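PpBBE-like 1 D396N (Physcomitrella patens subsp. patens, PDB 6EO5) is a variant of a moss cellobiose oxidase, a berberine bridge enzyme homologue that uses a bi-covalently bound FAD. Local coordinates at residues V234-F239 with A346-M351; F331-I336 with Q394-W399; Y337-G342 with Y422-A427; N366-Q371 with R387-S392. All blocks are in the same frame, centred on the assembly; numbering follows the deposited sequence.

Overall arrangement
Contact 1 opens first, on helix 235-246. Strand 331-338 then opens contacts 2 and 3 one after the other. Helix 345-355 follows and closes contact 1, so contact 1 crosses both of them. Segment 366-371 opens contact 4 and segment 387-392 closes it. Strand 391-398 next closes contact 2, and loop 422-427 closes contact 3. Contact 4 is therefore nested in the loops of contacts 2 and 3, which cross each other. Contacts 2 and 4 join three neighbouring strands of the seven-stranded antiparallel sheet. Contact 3 ties a loop to 331-338, one of its two outermost strands. Contact 1 pairs two helices and touches contact 4 through F239 and Y391.

Contact 1: residues V234-F239 with A346-M351; sequences VLFKNF and AGINAM
I348 sits between F236 and F239 where two helices of the seven-stranded antiparallel sheet domain pack together. The axes of segments 235-239 and 346-351 come within 10.1 Å, with their directions 130° apart. I348 is the central side chain. Its CB lies 3.8 Å from F236 CE2. At CB the chain forks. I348 CG2 is anti to the backbone N and goes to the F236 ring, 3.5 Å from F236 CD2. I348 CG1 stands beside the backbone N (chi1 -62°) and turns to the other phenylalanine, 3.8 Å from F239 CD2. The tip, CD1, ends in the plane of the F239 ring at its edge.

N349 also touches F236. Its amide is almost parallel to the ring, and N349 ND2 is 3.3 Å from F236 CE2. I352 and D345 of helix 345-355 also touch F236. F239 reaches the sheet as well, where it meets M259 and the ring of Y365. M351 makes a Met-aromatic contact with F239. Its sulfur stands obliquely to the ring. The chain bends at chi3, and this brings the methyl M351 CE over the face, 3.9 Å from the centroid of the F239 ring and nearly on the ring normal.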
loop_
_atom_site.group_PDB
_atom_site.type_symbol
_atom_site.label_atom_id
_atom_site.label_comp_id
_atom_site.label_asym_id
_atom_site.label_seq_id
_atom_site.Cartn_x
_atom_site.Cartn_y
_atom_site.Cartn_z
ATOM N N VAL A 234 -23.330 -19.023 3.638
ATOM C CA VAL A 234 -22.344 -19.668 2.780
ATOM C C VAL A 234 -20.940 -19.106 2.992
ATOM O O VAL A 234 -20.041 -19.382 2.186
ATOM C CB VAL A 234 -22.755 -19.584 1.296
ATOM C CG1 VAL A 234 -24.137 -20.183 1.098
ATOM C CG2 VAL A 234 -22.719 -18.144 0.777
ATOM N N LEU A 235 -20.728 -18.329 4.060
ATOM C CA LEU A 235 -19.428 -17.695 4.282
ATOM C C LEU A 235 -18.338 -18.722 4.587
ATOM O O LEU A 235 -17.225 -18.637 4.054
ATOM C CB LEU A 235 -19.524 -16.673 5.418
ATOM C CG LEU A 235 -20.351 -15.429 5.129
ATOM C CD1 LEU A 235 -20.510 -14.598 6.391
ATOM C CD2 LEU A 235 -19.707 -14.617 4.006
ATOM N N PHE A 236 -18.624 -19.682 5.464
ATOM C CA PHE A 236 -17.635 -20.708 5.763
ATOM C C PHE A 236 -17.280 -21.490 4.509
ATOM O O PHE A 236 -16.098 -21.697 4.196
ATOM C CB PHE A 236 -18.154 -21.657 6.842
ATOM C CG PHE A 236 -17.191 -22.754 7.175
ATOM C CD1 PHE A 236 -17.180 -23.937 6.445
ATOM C CD2 PHE A 236 -16.271 -22.594 8.196
ATOM C CE1 PHE A 236 -16.275 -24.935 6.731
ATOM C CE2 PHE A 236 -15.361 -23.598 8.491
ATOM C CZ PHE A 236 -15.365 -24.767 7.760
ATOM N N LYS A 237 -18.307 -21.944 3.783
ATOM C CA LYS A 237 -18.083 -22.750 2.593
ATOM C C LYS A 237 -17.261 -21.983 1.565
ATOM O O LYS A 237 -16.297 -22.518 1.001
ATOM C CB LYS A 237 -19.434 -23.187 2.022
ATOM C CG LYS A 237 -19.373 -24.332 1.020
ATOM C CD LYS A 237 -20.757 -24.663 0.476
ATOM C CE LYS A 237 -20.670 -25.668 -0.665
ATOM N NZ LYS A 237 -20.124 -26.974 -0.201
ATOM N N ASN A 238 -17.618 -20.714 1.317
ATOM C CA ASN A 238 -16.891 -19.947 0.308
ATOM C C ASN A 238 -15.451 -19.696 0.737
ATOM O O ASN A 238 -14.526 -19.860 -0.066
ATOM C CB ASN A 238 -17.597 -18.623 0.010
ATOM C CG ASN A 238 -18.986 -18.809 -0.568
ATOM O OD1 ASN A 238 -19.393 -19.922 -0.874
ATOM N ND2 ASN A 238 -19.718 -17.714 -0.723
ATOM N N PHE A 239 -15.231 -19.314 2.000
ATOM C CA PHE A 239 -13.865 -19.034 2.433
ATOM C C PHE A 239 -13.007 -20.293 2.407
ATOM O O PHE A 239 -11.855 -20.250 1.956
ATOM C CB PHE A 239 -13.828 -18.402 3.831
ATOM C CG PHE A 239 -12.460 -17.913 4.190
ATOM C CD1 PHE A 239 -11.992 -16.712 3.675
ATOM C CD2 PHE A 239 -11.601 -18.690 4.947
ATOM C CE1 PHE A 239 -10.717 -16.270 3.941
ATOM C CE2 PHE A 239 -10.309 -18.250 5.227
ATOM C CZ PHE A 239 -9.871 -17.033 4.718
ATOM N N ALA A 346 -11.684 -24.752 12.472
ATOM C CA ALA A 346 -12.052 -24.061 13.702
ATOM C C ALA A 346 -11.708 -22.579 13.617
ATOM O O ALA A 346 -12.485 -21.727 14.063
ATOM C CB ALA A 346 -11.344 -24.712 14.891
ATOM N N GLY A 347 -10.539 -22.257 13.044
ATOM C CA GLY A 347 -10.169 -20.866 12.848
ATOM C C GLY A 347 -11.109 -20.116 11.919
ATOM O O GLY A 347 -11.419 -18.947 12.156
ATOM N N ILE A 348 -11.568 -20.766 10.846
ATOM C CA ILE A 348 -12.474 -20.083 9.923
ATOM C C ILE A 348 -13.781 -19.719 10.625
ATOM O O ILE A 348 -14.301 -18.610 10.451
ATOM C CB ILE A 348 -12.717 -20.934 8.660
ATOM C CG1 ILE A 348 -11.410 -21.146 7.896
ATOM C CG2 ILE A 348 -13.734 -20.267 7.749
ATOM C CD1 ILE A 348 -11.543 -22.042 6.705
ATOM N N ASN A 349 -14.321 -20.630 11.442
ATOM C CA ASN A 349 -15.540 -20.316 12.190
ATOM C C ASN A 349 -15.305 -19.236 13.236
ATOM O O ASN A 349 -16.166 -18.373 13.444
ATOM C CB ASN A 349 -16.100 -21.560 12.866
ATOM C CG ASN A 349 -16.741 -22.495 11.888
ATOM O OD1 ASN A 349 -17.787 -22.195 11.301
ATOM N ND2 ASN A 349 -16.120 -23.648 11.699
ATOM N N ALA A 350 -14.166 -19.287 13.927
ATOM C CA ALA A 350 -13.875 -18.274 14.936
ATOM C C ALA A 350 -13.773 -16.896 14.297
ATOM O O ALA A 350 -14.247 -15.901 14.859
ATOM C CB ALA A 350 -12.588 -18.629 15.686
ATOM N N MET A 351 -13.180 -16.836 13.106
ATOM C CA MET A 351 -13.066 -15.588 12.371
ATOM C C MET A 351 -14.439 -15.047 11.989
ATOM O O MET A 351 -14.739 -13.870 12.223
ATOM C CB MET A 351 -12.203 -15.810 11.132
ATOM C CG MET A 351 -12.027 -14.599 10.276
ATOM S SD MET A 351 -11.030 -15.006 8.845
ATOM C CE MET A 351 -12.178 -16.018 7.904
#

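Contact 2: residues F331-I336 with Q394-W399; sequences FKAKSI and QMVASW
F331-I336 and Q394-S398 run antiparallel, 165° apart, with their segment axes 4.7 Å from each other. K332 and A397 form one hydrogen-bonded pair, and K334 and M395 the next. Each pair has two N-H to O bonds; K334 N to M395 O is 2.8 Å. F331 with S398, A333 with V396 and S335 with Q394 are the non-hydrogen-bonded pairs.

M395 has the largest share of the contact. Its CG stands beside the backbone N (chi1 -39°), and the chain is extended from there. CG and SD run past K334 O, and M395 CE reaches I336 CG2 at 3.6 Å. Y415 of helix 405-420 and F363 of the next strand also touch M395. An alanine here would probably leave a gap beside I336 and K334, since the thioether that spans them would be gone. K332 and K334 leave from the face of M395. K332 NZ pairs with D433 and E84; K334 NZ pairs with D433, and K334 makes a cation-pi contact with W416.

On the other face of the sheet, F331 CB lies 4.0 Å from V396 CG1, and A333 CB is 4.2 Å from V396 CG2. Q394 is on this face too. Its OE1 bonds to Y83 OH, and its side chain is about 6 Å from the FAD.

W399 follows the strand end and folds its ring back over the F331 backbone. F331 N lies 4.2 Å above one face of the W399 ring, toward the rim. This is an outer strand pair of the seven-stranded antiparallel sheet that stands beside the flavin.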
loop_
_atom_site.group_PDB
_atom_site.type_symbol
_atom_site.label_atom_id
_atom_site.label_comp_id
_atom_site.label_asym_id
_atom_site.label_seq_id
_atom_site.Cartn_x
_atom_site.Cartn_y
_atom_site.Cartn_z
ATOM N N PHE A 331 -11.774 5.421 10.212
ATOM C CA PHE A 331 -11.677 3.985 10.418
ATOM C C PHE A 331 -10.454 3.636 11.243
ATOM O O PHE A 331 -9.510 4.420 11.360
ATOM C CB PHE A 331 -11.635 3.232 9.070
ATOM C CG PHE A 331 -10.443 3.578 8.193
ATOM C CD1 PHE A 331 -10.508 4.626 7.286
ATOM C CD2 PHE A 331 -9.274 2.825 8.244
ATOM C CE1 PHE A 331 -9.419 4.935 6.465
ATOM C CE2 PHE A 331 -8.175 3.124 7.424
ATOM C CZ PHE A 331 -8.248 4.182 6.541
ATOM N N LYS A 332 -10.493 2.436 11.811
ATOM C CA LYS A 332 -9.316 1.753 12.325
ATOM C C LYS A 332 -9.094 0.500 11.483
ATOM O O LYS A 332 -10.041 -0.247 11.214
ATOM C CB LYS A 332 -9.487 1.400 13.801
ATOM C CG LYS A 332 -8.391 0.515 14.367
ATOM C CD LYS A 332 -7.060 1.234 14.423
ATOM C CE LYS A 332 -5.991 0.294 14.928
ATOM N NZ LYS A 332 -4.643 0.888 14.805
ATOM N N ALA A 333 -7.854 0.290 11.044
ATOM C CA ALA A 333 -7.490 -0.873 10.243
ATOM C C ALA A 333 -6.394 -1.682 10.939
ATOM O O ALA A 333 -5.518 -1.126 11.610
ATOM C CB ALA A 333 -7.029 -0.453 8.841
ATOM N N LYS A 334 -6.463 -3.006 10.790
ATOM C CA LYS A 334 -5.414 -3.913 11.245
ATOM C C LYS A 334 -5.159 -4.942 10.149
ATOM O O LYS A 334 -5.956 -5.090 9.219
ATOM C CB LYS A 334 -5.800 -4.598 12.564
ATOM C CG LYS A 334 -6.237 -3.619 13.648
ATOM C CD LYS A 334 -6.642 -4.284 14.956
ATOM C CE LYS A 334 -5.472 -4.926 15.672
ATOM N NZ LYS A 334 -4.470 -3.935 16.166
ATOM N N SER A 335 -4.038 -5.655 10.236
ATOM C CA SER A 335 -3.767 -6.706 9.253
ATOM C C SER A 335 -3.020 -7.860 9.918
ATOM O O SER A 335 -2.537 -7.751 11.059
ATOM C CB SER A 335 -2.976 -6.171 8.049
ATOM O OG SER A 335 -1.592 -6.048 8.341
ATOM N N ILE A 336 -2.930 -8.977 9.190
ATOM C CA ILE A 336 -2.230 -10.165 9.673
ATOM C C ILE A 336 -1.894 -11.036 8.477
ATOM O O ILE A 336 -2.515 -10.924 7.421
ATOM C CB ILE A 336 -3.090 -10.933 10.708
ATOM C CG1 ILE A 336 -2.203 -11.585 11.772
ATOM C CG2 ILE A 336 -4.004 -11.929 10.021
ATOM C CD1 ILE A 336 -2.978 -12.126 12.927
ATOM N N GLN A 394 -6.743 -7.953 5.404
ATOM C CA GLN A 394 -6.975 -6.546 5.708
ATOM C C GLN A 394 -8.289 -6.421 6.478
ATOM O O GLN A 394 -9.338 -6.870 5.997
ATOM C CB GLN A 394 -6.999 -5.695 4.440
ATOM C CG GLN A 394 -6.906 -4.207 4.739
ATOM C CD GLN A 394 -7.293 -3.330 3.565
ATOM O OE1 GLN A 394 -7.461 -2.117 3.711
ATOM N NE2 GLN A 394 -7.443 -3.938 2.400
ATOM N N MET A 395 -8.228 -5.814 7.666
ATOM C CA MET A 395 -9.364 -5.702 8.581
ATOM C C MET A 395 -9.665 -4.229 8.832
ATOM O O MET A 395 -8.873 -3.542 9.485
ATOM C CB MET A 395 -9.062 -6.410 9.900
ATOM C CG MET A 395 -8.296 -7.693 9.738
ATOM S SD MET A 395 -7.522 -8.186 11.279
ATOM C CE MET A 395 -6.720 -9.712 10.836
ATOM N N VAL A 396 -10.812 -3.751 8.352
ATOM C CA VAL A 396 -11.188 -2.340 8.429
ATOM C C VAL A 396 -12.525 -2.222 9.155
ATOM O O VAL A 396 -13.480 -2.927 8.812
ATOM C CB VAL A 396 -11.288 -1.701 7.027
ATOM C CG1 VAL A 396 -11.610 -0.216 7.136
ATOM C CG2 VAL A 396 -10.011 -1.923 6.227
ATOM N N ALA A 397 -12.593 -1.331 10.154
ATOM C CA ALA A 397 -13.844 -0.975 10.828
ATOM C C ALA A 397 -14.032 0.534 10.773
ATOM O O ALA A 397 -13.142 1.286 11.178
ATOM C CB ALA A 397 -13.863 -1.445 12.281
ATOM N N SER A 398 -15.194 0.968 10.288
ATOM C CA SER A 398 -15.456 2.367 9.982
ATOM C C SER A 398 -16.554 2.921 10.878
ATOM O O SER A 398 -17.332 2.177 11.486
ATOM C CB SER A 398 -15.869 2.552 8.516
ATOM O OG SER A 398 -14.881 2.052 7.634
ATOM N N TRP A 399 -16.604 4.251 10.953
ATOM C CA TRP A 399 -17.699 4.937 11.619
ATOM C C TRP A 399 -17.860 6.321 11.018
ATOM O O TRP A 399 -16.934 6.872 10.424
ATOM C CB TRP A 399 -17.495 5.026 13.138
ATOM C CG TRP A 399 -16.230 5.701 13.632
ATOM C CD1 TRP A 399 -16.100 6.999 14.058
ATOM C CD2 TRP A 399 -14.937 5.094 13.808
ATOM N NE1 TRP A 399 -14.808 7.237 14.476
ATOM C CE2 TRP A 399 -14.076 6.085 14.334
ATOM C CE3 TRP A 399 -14.427 3.812 13.575
ATOM C CZ2 TRP A 399 -12.732 5.831 14.624
ATOM C CZ3 TRP A 399 -13.096 3.564 13.865
ATOM C CH2 TRP A 399 -12.261 4.569 14.384
#

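Contact 3: residues Y337-G342 with Y422-A427; sequences YVNGPG and YATGQA
An ST turn at T424 lies against Y337, near the end of 331-338, one of the two outermost strands of the seven-stranded sheet. The carbonyl of Y337 is held twice. T424 N donates to Y337 O at 3.2 Å, nearly in line with the C=O bond. The hydroxyl T424 OG1 donates to the same O at 2.8 Å, from above the carbonyl plane. OG1 can do this because it stands between its own backbone N and carbonyl carbon (chi1 79°). There T424 OG1 also accepts from Q426 N at 3.0 Å, and this bond defines the ST turn. The hydroxyl thus links the strand to the loop and shapes the loop as well.

Y337 N donates to Q426 O at 2.9 Å, somewhat out of the carbonyl plane. Both backbone polar atoms of Y337 therefore face loop 422-427. Those of V338 face the other way, to L390 and Y391. The loop covers the outer edge of the sheet at this point.

Side chains fill in around these bonds. A423 CB lies 3.8 Å from V338 CG2, and it also touches Y337 O. T424 CG2 touches the side chain of N339, which crosses it at about a right angle. A427 O lies at the edge of the Y337 ring, in its plane; Y337 CE2 is 3.5 Å from A427 C. Outside the two segments, H386 stacks on this ring and Y368 meets it edge-to-face. Y337 OH is hydrogen-bonded to Y368 OH.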
loop_
_atom_site.group_PDB
_atom_site.type_symbol
_atom_site.label_atom_id
_atom_site.label_comp_id
_atom_site.label_asym_id
_atom_site.label_seq_id
_atom_site.Cartn_x
_atom_site.Cartn_y
_atom_site.Cartn_z
ATOM N N TYR A 337 -0.901 -11.913 8.637
ATOM C CA TYR A 337 -0.537 -12.884 7.606
ATOM C C TYR A 337 -0.883 -14.301 8.057
ATOM O O TYR A 337 -0.718 -14.652 9.232
ATOM C CB TYR A 337 0.955 -12.803 7.259
ATOM C CG TYR A 337 1.293 -11.717 6.267
ATOM C CD1 TYR A 337 1.004 -11.870 4.895
ATOM C CD2 TYR A 337 1.896 -10.532 6.689
ATOM C CE1 TYR A 337 1.312 -10.850 3.972
ATOM C CE2 TYR A 337 2.200 -9.514 5.787
ATOM C CZ TYR A 337 1.909 -9.675 4.437
ATOM O OH TYR A 337 2.226 -8.650 3.576
ATOM N N VAL A 338 -1.362 -15.107 7.114
ATOM C CA VAL A 338 -1.717 -16.505 7.336
ATOM C C VAL A 338 -0.846 -17.359 6.429
ATOM O O VAL A 338 -0.703 -17.059 5.237
ATOM C CB VAL A 338 -3.205 -16.772 7.049
ATOM C CG1 VAL A 338 -3.541 -18.216 7.343
ATOM C CG2 VAL A 338 -4.087 -15.828 7.862
ATOM N N ASN A 339 -0.259 -18.409 6.991
ATOM C CA ASN A 339 0.606 -19.314 6.247
ATOM C C ASN A 339 -0.194 -20.491 5.701
ATOM O O ASN A 339 -1.274 -20.823 6.200
ATOM C CB ASN A 339 1.734 -19.836 7.129
ATOM C CG ASN A 339 2.753 -18.780 7.459
ATOM O OD1 ASN A 339 2.861 -17.754 6.788
ATOM N ND2 ASN A 339 3.522 -19.030 8.506
ATOM N N GLY A 340 0.349 -21.120 4.656
ATOM C CA GLY A 340 -0.230 -22.348 4.136
ATOM C C GLY A 340 -0.335 -23.390 5.241
ATOM O O GLY A 340 0.536 -23.470 6.101
ATOM N N PRO A 341 -1.401 -24.199 5.234
ATOM C CA PRO A 341 -2.470 -24.232 4.235
ATOM C C PRO A 341 -3.627 -23.328 4.597
ATOM O O PRO A 341 -4.694 -23.451 3.996
ATOM C CB PRO A 341 -2.909 -25.692 4.263
ATOM C CG PRO A 341 -2.740 -26.077 5.706
ATOM C CD PRO A 341 -1.565 -25.268 6.237
ATOM N N GLY A 342 -3.430 -22.446 5.574
ATOM C CA GLY A 342 -4.460 -21.490 5.925
ATOM C C GLY A 342 -5.024 -21.694 7.313
ATOM O O GLY A 342 -4.430 -22.372 8.161
ATOM N N TYR A 422 -4.965 -18.439 15.256
ATOM C CA TYR A 422 -4.882 -19.424 14.189
ATOM C C TYR A 422 -3.907 -19.043 13.085
ATOM O O TYR A 422 -3.771 -19.796 12.119
ATOM C CB TYR A 422 -6.273 -19.672 13.584
ATOM C CG TYR A 422 -7.323 -20.045 14.602
ATOM C CD1 TYR A 422 -7.491 -21.365 15.009
ATOM C CD2 TYR A 422 -8.135 -19.072 15.183
ATOM C CE1 TYR A 422 -8.447 -21.704 15.956
ATOM C CE2 TYR A 422 -9.096 -19.402 16.119
ATOM C CZ TYR A 422 -9.247 -20.719 16.499
ATOM O OH TYR A 422 -10.201 -21.043 17.435
ATOM N N ALA A 423 -3.208 -17.920 13.207
ATOM C CA ALA A 423 -2.391 -17.400 12.115
ATOM C C ALA A 423 -0.997 -17.088 12.657
ATOM O O ALA A 423 -0.546 -17.648 13.660
ATOM C CB ALA A 423 -3.077 -16.183 11.479
ATOM N N THR A 424 -0.285 -16.195 11.987
ATOM C CA THR A 424 1.020 -15.728 12.425
ATOM C C THR A 424 0.854 -14.415 13.182
ATOM O O THR A 424 -0.243 -13.849 13.274
ATOM C CB THR A 424 1.974 -15.510 11.236
ATOM O OG1 THR A 424 1.663 -14.264 10.597
ATOM C CG2 THR A 424 1.876 -16.634 10.214
ATOM N N GLY A 425 1.975 -13.903 13.688
ATOM C CA GLY A 425 2.042 -12.573 14.244
ATOM C C GLY A 425 2.571 -11.508 13.305
ATOM O O GLY A 425 2.830 -10.386 13.756
ATOM N N GLN A 426 2.754 -11.808 12.019
ATOM C CA GLN A 426 3.247 -10.788 11.107
ATOM C C GLN A 426 2.090 -10.006 10.501
ATOM O O GLN A 426 0.965 -10.504 10.380
ATOM C CB GLN A 426 4.095 -11.393 9.997
ATOM C CG GLN A 426 5.037 -12.482 10.443
ATOM C CD GLN A 426 5.177 -13.578 9.368
ATOM O OE1 GLN A 426 5.384 -13.295 8.167
ATOM N NE2 GLN A 426 5.030 -14.831 9.793
ATOM N N ALA A 427 2.382 -8.763 10.136
ATOM C CA ALA A 427 1.406 -7.855 9.561
ATOM C C ALA A 427 2.035 -7.133 8.375
ATOM O O ALA A 427 3.258 -7.113 8.218
ATOM C CB ALA A 427 0.904 -6.847 10.597
#

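Contact 4: residues N366-Q371 with R387-S392; sequences NLYGSQ and RNSLYS
Y368 and L390 meet where the chain runs out of strand 361-367 and, coming back, into strand 391-398. Backbone bonds come first. Y368 N donates to L390 O, and G369 N donates to S389 O at 3.1 Å. S392 N donates to N366 O at 3.1 Å, while the return bond from N366 N to S392 O is weak. L367 and Y391 form a non-hydrogen-bonded antiparallel pair. L390 and Y391 together make a classic beta bulge opposite V338 of the outer strand.

The apolar contact is between leucines: L367 CD1 lies 4.1 Å from L390 CD1. The Y368 ring makes van der Waals contacts with two serine hydroxyls. The first torsion of Y368 (chi1 -74°) puts Y368 CG beside the backbone N, 3.6 Å from S389 OG. Farther out, Y368 CE1 comes to 3.7 Å from S392 OG.

Two waters link the polar side chains. S392 OG is hydrogen-bonded to both. One also meets Y368 OH and, weakly, N366 ND2. The other accepts from N366 N at 3.0 Å. Y368 OH also bonds to Y337 OH, and Y391 OH bonds to Q243 of helix 235-246. An alanine in place of Y368 would probably leave the first water and the Y337 hydroxyl each short of a partner, and open a gap beside S389 and S392.

The N366 side chain is about 5 Å from the FAD. The chemistry thus implies a small polar network, joined by S392 OG and two waters, whose N366 end comes near the cofactor.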
loop_
_atom_site.group_PDB
_atom_site.type_symbol
_atom_site.label_atom_id
_atom_site.label_comp_id
_atom_site.label_asym_id
_atom_site.label_seq_id
_atom_site.Cartn_x
_atom_site.Cartn_y
_atom_site.Cartn_z
ATOM N N ASN A 366 -5.651 -10.885 0.327
ATOM C CA ASN A 366 -4.814 -10.876 -0.873
ATOM C C ASN A 366 -4.016 -12.166 -0.953
ATOM O O ASN A 366 -3.299 -12.508 -0.010
ATOM C CB ASN A 366 -3.858 -9.690 -0.866
ATOM C CG ASN A 366 -4.567 -8.378 -0.996
ATOM O OD1 ASN A 366 -5.717 -8.328 -1.422
ATOM N ND2 ASN A 366 -3.882 -7.296 -0.634
ATOM N N LEU A 367 -4.107 -12.867 -2.079
ATOM C CA LEU A 367 -3.450 -14.160 -2.203
ATOM C C LEU A 367 -1.972 -13.975 -2.534
ATOM O O LEU A 367 -1.625 -13.226 -3.453
ATOM C CB LEU A 367 -4.140 -14.996 -3.278
ATOM C CG LEU A 367 -3.514 -16.364 -3.523
ATOM C CD1 LEU A 367 -3.870 -17.287 -2.369
ATOM C CD2 LEU A 367 -3.963 -16.939 -4.864
ATOM N N TYR A 368 -1.100 -14.645 -1.764
ATOM C CA TYR A 368 0.328 -14.683 -2.046
ATOM C C TYR A 368 0.623 -16.085 -2.607
ATOM O O TYR A 368 0.337 -16.353 -3.781
ATOM C CB TYR A 368 1.169 -14.344 -0.818
ATOM C CG TYR A 368 1.182 -12.878 -0.406
ATOM C CD1 TYR A 368 0.002 -12.207 -0.080
ATOM C CD2 TYR A 368 2.380 -12.176 -0.322
ATOM C CE1 TYR A 368 0.015 -10.871 0.300
ATOM C CE2 TYR A 368 2.401 -10.840 0.056
ATOM C CZ TYR A 368 1.216 -10.197 0.368
ATOM O OH TYR A 368 1.234 -8.877 0.763
ATOM N N GLY A 369 1.209 -16.973 -1.806
ATOM C CA GLY A 369 1.346 -18.363 -2.198
ATOM C C GLY A 369 2.691 -18.693 -2.821
ATOM O O GLY A 369 3.421 -17.833 -3.316
ATOM N N SER A 370 2.991 -19.995 -2.828
ATOM C CA SER A 370 4.300 -20.473 -3.259
ATOM C C SER A 370 4.553 -20.257 -4.754
ATOM O O SER A 370 5.715 -20.112 -5.156
ATOM C CB SER A 370 4.442 -21.949 -2.902
ATOM O OG SER A 370 3.460 -22.708 -3.586
ATOM N N GLN A 371 3.506 -20.235 -5.592
ATOM C CA GLN A 371 3.682 -19.958 -7.022
ATOM C C GLN A 371 3.917 -18.480 -7.319
ATOM O O GLN A 371 4.332 -18.145 -8.437
ATOM C CB GLN A 371 2.468 -20.410 -7.863
ATOM C CG GLN A 371 1.911 -21.806 -7.606
ATOM C CD GLN A 371 1.144 -21.900 -6.284
ATOM O OE1 GLN A 371 0.909 -20.887 -5.618
ATOM N NE2 GLN A 371 0.765 -23.107 -5.899
ATOM N N ARG A 387 7.443 -13.313 2.827
ATOM C CA ARG A 387 7.700 -14.051 1.599
ATOM C C ARG A 387 7.257 -15.506 1.690
ATOM O O ARG A 387 7.657 -16.314 0.843
ATOM C CB ARG A 387 9.186 -13.981 1.253
ATOM C CG ARG A 387 9.743 -12.574 1.226
ATOM C CD ARG A 387 9.244 -11.841 0.015
ATOM N NE ARG A 387 9.954 -10.582 -0.184
ATOM C CZ ARG A 387 9.739 -9.778 -1.221
ATOM N NH1 ARG A 387 8.840 -10.127 -2.137
ATOM N NH2 ARG A 387 10.416 -8.640 -1.343
ATOM N N ASN A 388 6.451 -15.867 2.705
ATOM C CA ASN A 388 6.113 -17.269 2.929
ATOM C C ASN A 388 4.678 -17.472 3.418
ATOM O O ASN A 388 4.381 -18.499 4.049
ATOM C CB ASN A 388 7.085 -17.904 3.925
ATOM C CG ASN A 388 7.195 -19.405 3.752
ATOM O OD1 ASN A 388 7.299 -19.913 2.627
ATOM N ND2 ASN A 388 7.162 -20.129 4.858
ATOM N N SER A 389 3.780 -16.541 3.128
ATOM C CA SER A 389 2.390 -16.639 3.539
ATOM C C SER A 389 1.527 -17.136 2.389
ATOM O O SER A 389 1.899 -17.052 1.216
ATOM C CB SER A 389 1.868 -15.278 3.991
ATOM O OG SER A 389 1.745 -14.453 2.837
ATOM N N LEU A 390 0.342 -17.637 2.742
ATOM C CA LEU A 390 -0.655 -17.918 1.716
ATOM C C LEU A 390 -1.413 -16.647 1.343
ATOM O O LEU A 390 -1.578 -16.349 0.152
ATOM C CB LEU A 390 -1.610 -19.010 2.198
ATOM C CG LEU A 390 -2.647 -19.540 1.212
ATOM C CD1 LEU A 390 -1.997 -20.063 -0.086
ATOM C CD2 LEU A 390 -3.509 -20.618 1.884
ATOM N N TYR A 391 -1.849 -15.871 2.341
ATOM C CA TYR A 391 -2.561 -14.627 2.083
ATOM C C TYR A 391 -2.432 -13.695 3.285
ATOM O O TYR A 391 -2.085 -14.118 4.392
ATOM C CB TYR A 391 -4.035 -14.893 1.743
ATOM C CG TYR A 391 -4.809 -15.630 2.813
ATOM C CD1 TYR A 391 -5.375 -14.941 3.890
ATOM C CD2 TYR A 391 -5.004 -17.005 2.735
ATOM C CE1 TYR A 391 -6.087 -15.603 4.858
ATOM C CE2 TYR A 391 -5.725 -17.679 3.702
ATOM C CZ TYR A 391 -6.261 -16.975 4.765
ATOM O OH TYR A 391 -6.977 -17.632 5.747
ATOM N N SER A 392 -2.707 -12.412 3.043
ATOM C CA SER A 392 -2.823 -11.397 4.080
ATOM C C SER A 392 -4.295 -11.121 4.352
ATOM O O SER A 392 -5.144 -11.342 3.488
ATOM C CB SER A 392 -2.144 -10.102 3.647
ATOM O OG SER A 392 -2.752 -9.599 2.454
HETATM O O HOH W 1 -0.972 -7.801 1.214
HETATM O O HOH W 2 -5.165 -8.599 2.210
#